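Local coordinates for protein angel homolog 2 (Homo sapiens, PDB 6RVZ) that removes 2',3'-cyclic phosphates from RNA ends as a 2',3'-cyclic phosphatase of the CCR4/nocturin family, and may bind mRNA 3'-untranslated regions, at the adenosine-2',3'-vanadate site. Sequence-based numbering; all coordinates share one arbitrary frame.

The adenosine-2',3'-vanadate site. Residues 58, 64, 68, 71, 105, 131, 195, 198, 236, 238, 363, 418. With KL2 (adenosine-2',3'-vanadate), chain B; MG (magnesium ion), chain C; K (potassium ion), chain D.
Adenosine-2',3'-vanadate lies in the active-site pocket of an endonuclease/exonuclease/phosphatase fold. Its five-coordinate vanadium resembles the transition state of cyclic phosphate hydrolysis. O1V and O2' stand nearly opposite each other across it. O1V probably marks the attacking water, and O2' the leaving oxygen. Tyr198 carries the nucleoside. Its CG stands anti to the backbone N (chi1 170°), which swings the ring over the ligand. Tyr198 CB meets ribose C3' of the ligand, 3.7 Å away. CG also faces C3'. CD1 and CE1 run along the vanadate side, with Tyr198 CE1 3.6 Å from vanadate O2V. CD2 and CE2 lie over the adenine. CZ lies over C2, toward N3. At the tip, the Tyr198 hydroxyl OH packs 3.4 Å from adenine C2. The Tyr198 ring stacks on the adenine of KL2 with the planes 23° apart. Asn68 covers the opposite face with its flat amide, and its ND2 donates to Leu64 O, which fixes the amide's rotation. Leu71 CD1 packs near C2. An alanine at Tyr198 would probably loosen the adenine, since the stacked ring would be gone although CB would still touch the ribose.

Magnesium is near octahedral, bound by Glu105 OE2 (2.1 Å), vanadate O3V, O2' and waters 1, 2 and 3. Asn58 ND2 donates to Glu105 OE2, above the carboxylate plane, and to the anti lone pair of Asp236 OD2, tying the two acids together. His418 NE2 donates to vanadate O3V at 2.6 Å, tilted from its ring plane. O3' accepts from more than one donor. His195 NE2 meets KL2 O3' in its ring plane at 2.9 Å, and Asn238 ND2 in its amide plane, nearly straight (167° at H). Asp236 OD1 and Asn238 OD1 approach vanadate O1V at 2.8 and 2.6 Å, as would suit a donating water or hydroxyl. Asp236 thus probably helps activate the attacking water. Magnesium and His418 would probably offset charge on O3V, and magnesium that on O2'. The site probably holds an RNA end's terminal nucleoside and aligns its cyclic phosphate for hydrolysis.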
ATOM      1  N   ASN A  58       3.182  -4.446  -5.507  1.00 23.42           N
ATOM      2  CA  ASN A  58       3.589  -5.628  -4.765  1.00 22.48           C
ATOM      3  C   ASN A  58       4.239  -6.565  -5.777  1.00 21.08           C
ATOM      4  O   ASN A  58       3.551  -7.093  -6.650  1.00 21.77           O
ATOM      5  CB  ASN A  58       2.380  -6.243  -4.049  1.00 23.06           C
ATOM      6  CG  ASN A  58       2.706  -7.483  -3.244  1.00 23.51           C
ATOM      7  OD1 ASN A  58       3.538  -8.294  -3.646  1.00 24.38           O
ATOM      8  ND2 ASN A  58       2.055  -7.640  -2.103  1.00 23.41           N
ATOM      9  N   LEU A  64       8.306 -15.696  -0.413  1.00 28.54           N
ATOM     10  CA  LEU A  64       6.878 -15.767  -0.132  1.00 28.28           C
ATOM     11  C   LEU A  64       6.160 -16.590  -1.204  1.00 28.44           C
ATOM     12  O   LEU A  64       5.187 -17.279  -0.904  1.00 27.49           O
ATOM     13  CB  LEU A  64       6.301 -14.347  -0.054  1.00 28.44           C
ATOM     14  CG  LEU A  64       6.713 -13.510   1.159  1.00 28.63           C
ATOM     15  CD1 LEU A  64       5.883 -12.238   1.241  1.00 28.63           C
ATOM     16  CD2 LEU A  64       6.589 -14.297   2.454  1.00 28.65           C
ATOM     17  N   ASN A  68       4.440 -20.411  -0.417  1.00 31.83           N
ATOM     18  CA  ASN A  68       3.013 -20.530  -0.676  1.00 31.40           C
ATOM     19  C   ASN A  68       2.783 -20.987  -2.119  1.00 30.74           C
ATOM     20  O   ASN A  68       2.036 -20.348  -2.857  1.00 31.21           O
ATOM     21  CB  ASN A  68       2.303 -19.200  -0.401  1.00 31.51           C
ATOM     22  CG  ASN A  68       2.441 -18.734   1.034  1.00 31.64           C
ATOM     23  OD1 ASN A  68       1.708 -19.188   1.909  1.00 32.13           O
ATOM     24  ND2 ASN A  68       3.367 -17.821   1.284  1.00 31.23           N
ATOM     25  N   LEU A  71      -0.608 -21.416  -4.181  1.00 27.66           N
ATOM     26  CA  LEU A  71      -1.283 -20.288  -4.813  1.00 27.65           C
ATOM     27  C   LEU A  71      -0.977 -20.219  -6.313  1.00 27.73           C
ATOM     28  O   LEU A  71      -1.712 -19.567  -7.050  1.00 27.83           O
ATOM     29  CB  LEU A  71      -0.849 -18.982  -4.131  1.00 27.39           C
ATOM     30  CG  LEU A  71      -1.067 -18.885  -2.620  1.00 27.25           C
ATOM     31  CD1 LEU A  71      -0.559 -17.553  -2.091  1.00 27.10           C
ATOM     32  CD2 LEU A  71      -2.530 -19.072  -2.253  1.00 27.10           C
ATOM     33  N   GLU A 105       6.721  -6.338  -0.729  1.00 25.46           N
ATOM     34  CA  GLU A 105       7.340  -7.652  -0.861  1.00 25.43           C
ATOM     35  C   GLU A 105       8.684  -7.543  -1.582  1.00 25.24           C
ATOM     36  O   GLU A 105       8.996  -8.337  -2.469  1.00 25.03           O
ATOM     37  CB  GLU A 105       6.410  -8.641  -1.567  1.00 25.50           C
ATOM     38  CG  GLU A 105       5.155  -8.974  -0.784  1.00 25.52           C
ATOM     39  CD  GLU A 105       4.417 -10.206  -1.281  1.00 25.40           C
ATOM     40  OE1 GLU A 105       5.077 -11.118  -1.818  1.00 24.99           O
ATOM     41  OE2 GLU A 105       3.182 -10.251  -1.130  1.00 25.47           O
ATOM     42  N   ARG A 131      10.611  -5.894   7.009  1.00 26.18           N
ATOM     43  CA  ARG A 131       9.815  -6.448   8.096  1.00 26.60           C
ATOM     44  C   ARG A 131      10.767  -6.973   9.173  1.00 26.97           C
ATOM     45  O   ARG A 131      11.900  -7.339   8.869  1.00 26.85           O
ATOM     46  CB  ARG A 131       8.862  -7.528   7.567  1.00 26.26           C
ATOM     47  CG  ARG A 131       7.686  -6.986   6.766  1.00 25.95           C
ATOM     48  CD  ARG A 131       6.525  -7.962   6.695  1.00 25.76           C
ATOM     49  NE  ARG A 131       6.779  -9.084   5.804  1.00 25.48           N
ATOM     50  CZ  ARG A 131       6.075 -10.210   5.788  1.00 25.58           C
ATOM     51  NH1 ARG A 131       6.372 -11.159   4.913  1.00 24.72           N
ATOM     52  NH2 ARG A 131       5.089 -10.397   6.650  1.00 25.23           N
ATOM     53  N   HIS A 195       2.551  -2.522   3.922  1.00 24.47           N
ATOM     54  CA  HIS A 195       1.956  -3.817   3.643  1.00 24.70           C
ATOM     55  C   HIS A 195       1.373  -4.348   4.953  1.00 24.45           C
ATOM     56  O   HIS A 195       2.116  -4.820   5.812  1.00 24.27           O
ATOM     57  CB  HIS A 195       3.006  -4.760   3.030  1.00 25.03           C
ATOM     58  CG  HIS A 195       2.452  -6.034   2.483  1.00 25.29           C
ATOM     59  ND1 HIS A 195       3.221  -6.917   1.751  1.00 25.36           N
ATOM     60  CD2 HIS A 195       1.213  -6.571   2.544  1.00 25.55           C
ATOM     61  CE1 HIS A 195       2.482  -7.946   1.392  1.00 25.84           C
ATOM     62  NE2 HIS A 195       1.244  -7.757   1.864  1.00 25.48           N
ATOM     63  N   TYR A 198      -1.641  -9.830   6.716  1.00 25.51           N
ATOM     64  CA  TYR A 198      -2.462 -10.609   5.805  1.00 25.88           C
ATOM     65  C   TYR A 198      -3.595 -11.309   6.555  1.00 25.82           C
ATOM     66  O   TYR A 198      -4.743 -11.244   6.121  1.00 25.94           O
ATOM     67  CB  TYR A 198      -1.603 -11.627   5.052  1.00 26.57           C
ATOM     68  CG  TYR A 198      -2.400 -12.631   4.262  1.00 27.38           C
ATOM     69  CD1 TYR A 198      -3.018 -12.277   3.075  1.00 27.99           C
ATOM     70  CD2 TYR A 198      -2.562 -13.931   4.716  1.00 28.18           C
ATOM     71  CE1 TYR A 198      -3.768 -13.188   2.351  1.00 28.88           C
ATOM     72  CE2 TYR A 198      -3.309 -14.855   4.005  1.00 28.86           C
ATOM     73  CZ  TYR A 198      -3.914 -14.482   2.818  1.00 29.71           C
ATOM     74  OH  TYR A 198      -4.650 -15.389   2.111  1.00 31.82           O
ATOM     75  N   ASP A 236      -0.204  -2.244   0.011  1.00 25.60           N
ATOM     76  CA  ASP A 236      -1.040  -3.427   0.079  1.00 25.72           C
ATOM     77  C   ASP A 236      -1.675  -3.463   1.469  1.00 25.65           C
ATOM     78  O   ASP A 236      -1.004  -3.762   2.454  1.00 25.77           O
ATOM     79  CB  ASP A 236      -0.189  -4.662  -0.226  1.00 25.67           C
ATOM     80  CG  ASP A 236      -0.963  -5.960  -0.344  1.00 26.12           C
ATOM     81  OD1 ASP A 236      -2.106  -6.017   0.163  1.00 25.96           O
ATOM     82  OD2 ASP A 236      -0.411  -6.910  -0.940  1.00 26.16           O
ATOM     83  N   ASN A 238      -4.347  -5.316   2.264  1.00 25.38           N
ATOM     84  CA  ASN A 238      -4.955  -6.625   2.478  1.00 25.20           C
ATOM     85  C   ASN A 238      -6.416  -6.463   2.907  1.00 24.96           C
ATOM     86  O   ASN A 238      -6.930  -7.250   3.700  1.00 24.61           O
ATOM     87  CB  ASN A 238      -4.126  -7.473   3.452  1.00 25.26           C
ATOM     88  CG  ASN A 238      -3.089  -8.333   2.757  1.00 25.53           C
ATOM     89  OD1 ASN A 238      -3.384  -8.979   1.753  1.00 25.88           O
ATOM     90  ND2 ASN A 238      -1.878  -8.363   3.289  1.00 25.15           N
ATOM     91  N   VAL A 363      -6.673  -5.340  -3.235  1.00 25.66           N
ATOM     92  CA  VAL A 363      -6.133  -5.074  -1.905  1.00 25.70           C
ATOM     93  C   VAL A 363      -5.081  -3.962  -1.964  1.00 25.54           C
ATOM     94  O   VAL A 363      -4.566  -3.564  -0.922  1.00 25.30           O
ATOM     95  CB  VAL A 363      -5.549  -6.344  -1.248  1.00 25.76           C
ATOM     96  CG1 VAL A 363      -6.621  -7.387  -0.975  1.00 25.59           C
ATOM     97  CG2 VAL A 363      -4.410  -6.948  -2.058  1.00 25.91           C
ATOM     98  N   HIS A 418       0.364  -9.625  -8.388  1.00 25.43           N
ATOM     99  CA  HIS A 418      -0.323  -8.341  -8.365  1.00 25.45           C
ATOM    100  C   HIS A 418      -0.105  -7.595  -9.681  1.00 25.01           C
ATOM    101  O   HIS A 418       0.853  -7.872 -10.399  1.00 24.94           O
ATOM    102  CB  HIS A 418       0.179  -7.475  -7.198  1.00 25.82           C
ATOM    103  CG  HIS A 418      -0.180  -7.984  -5.844  1.00 26.05           C
ATOM    104  ND1 HIS A 418      -1.052  -7.311  -5.012  1.00 26.16           N
ATOM    105  CD2 HIS A 418       0.222  -9.079  -5.166  1.00 26.11           C
ATOM    106  CE1 HIS A 418      -1.183  -7.981  -3.884  1.00 26.54           C
ATOM    107  NE2 HIS A 418      -0.412  -9.068  -3.954  1.00 26.15           N
TER
HETATM  108  O2V KL2 B 601      -2.296 -11.621  -0.479  1.00 31.39           O
HETATM  109  V   KL2 B 601      -0.614 -10.627  -0.207  1.00 30.83           V
HETATM  110  O2' KL2 B 601       0.384 -12.338  -0.032  1.00 30.56           O
HETATM  111  O1V KL2 B 601      -1.641  -8.793  -0.221  1.00 30.38           O
HETATM  112  O3V KL2 B 601       0.590 -10.102  -1.842  1.00 30.45           O
HETATM  113  O3' KL2 B 601       0.076 -10.362   1.647  1.00 30.68           O
HETATM  114  C3' KL2 B 601       0.675 -11.537   2.196  1.00 31.15           C
HETATM  115  C2' KL2 B 601       0.412 -12.749   1.325  1.00 31.41           C
HETATM  116  C4' KL2 B 601       2.191 -11.508   2.244  1.00 31.30           C
HETATM  117  C5' KL2 B 601       2.700 -10.758   3.472  1.00 31.21           C
HETATM  118  O5' KL2 B 601       2.378 -11.484   4.664  1.00 30.46           O
HETATM  119  O4' KL2 B 601       2.590 -12.893   2.216  1.00 31.30           O
HETATM  120  C1' KL2 B 601       1.562 -13.698   1.606  1.00 31.64           C
HETATM  121  N1  KL2 B 601      -1.811 -17.616   2.280  1.00 32.75           N
HETATM  122  C2  KL2 B 601      -1.708 -16.769   1.242  1.00 32.62           C
HETATM  123  N3  KL2 B 601      -0.775 -15.804   1.214  1.00 31.80           N
HETATM  124  C4  KL2 B 601       0.087 -15.659   2.249  1.00 32.07           C
HETATM  125  C5  KL2 B 601      -0.008 -16.520   3.333  1.00 32.32           C
HETATM  126  C6  KL2 B 601      -0.977 -17.513   3.337  1.00 32.56           C
HETATM  127  N6  KL2 B 601      -1.088 -18.365   4.384  1.00 32.62           N
HETATM  128  N7  KL2 B 601       0.941 -16.167   4.214  1.00 32.49           N
HETATM  129  C8  KL2 B 601       1.600 -15.122   3.679  1.00 32.15           C
HETATM  130  N9  KL2 B 601       1.087 -14.804   2.491  1.00 31.97           N
HETATM  131 MG    MG C 602       1.745 -11.745  -1.697  1.00 25.58          MG
HETATM  132  K     K D 605       4.097 -13.515   5.923  1.00 45.30           K
HETATM  133  O   HOH W   1       0.548 -13.015  -2.851  1.00 19.42           O
HETATM  134  O   HOH W   2       3.200 -13.066  -1.415  1.00 24.63           O
HETATM  135  O   HOH W   3       2.460 -10.951  -3.589  1.00 20.07           O
HETATM  136  O   HOH W   4       1.506 -10.046   6.907  1.00 28.24           O
HETATM  137  O   HOH W   5      -5.318 -10.725   0.435  1.00 39.09           O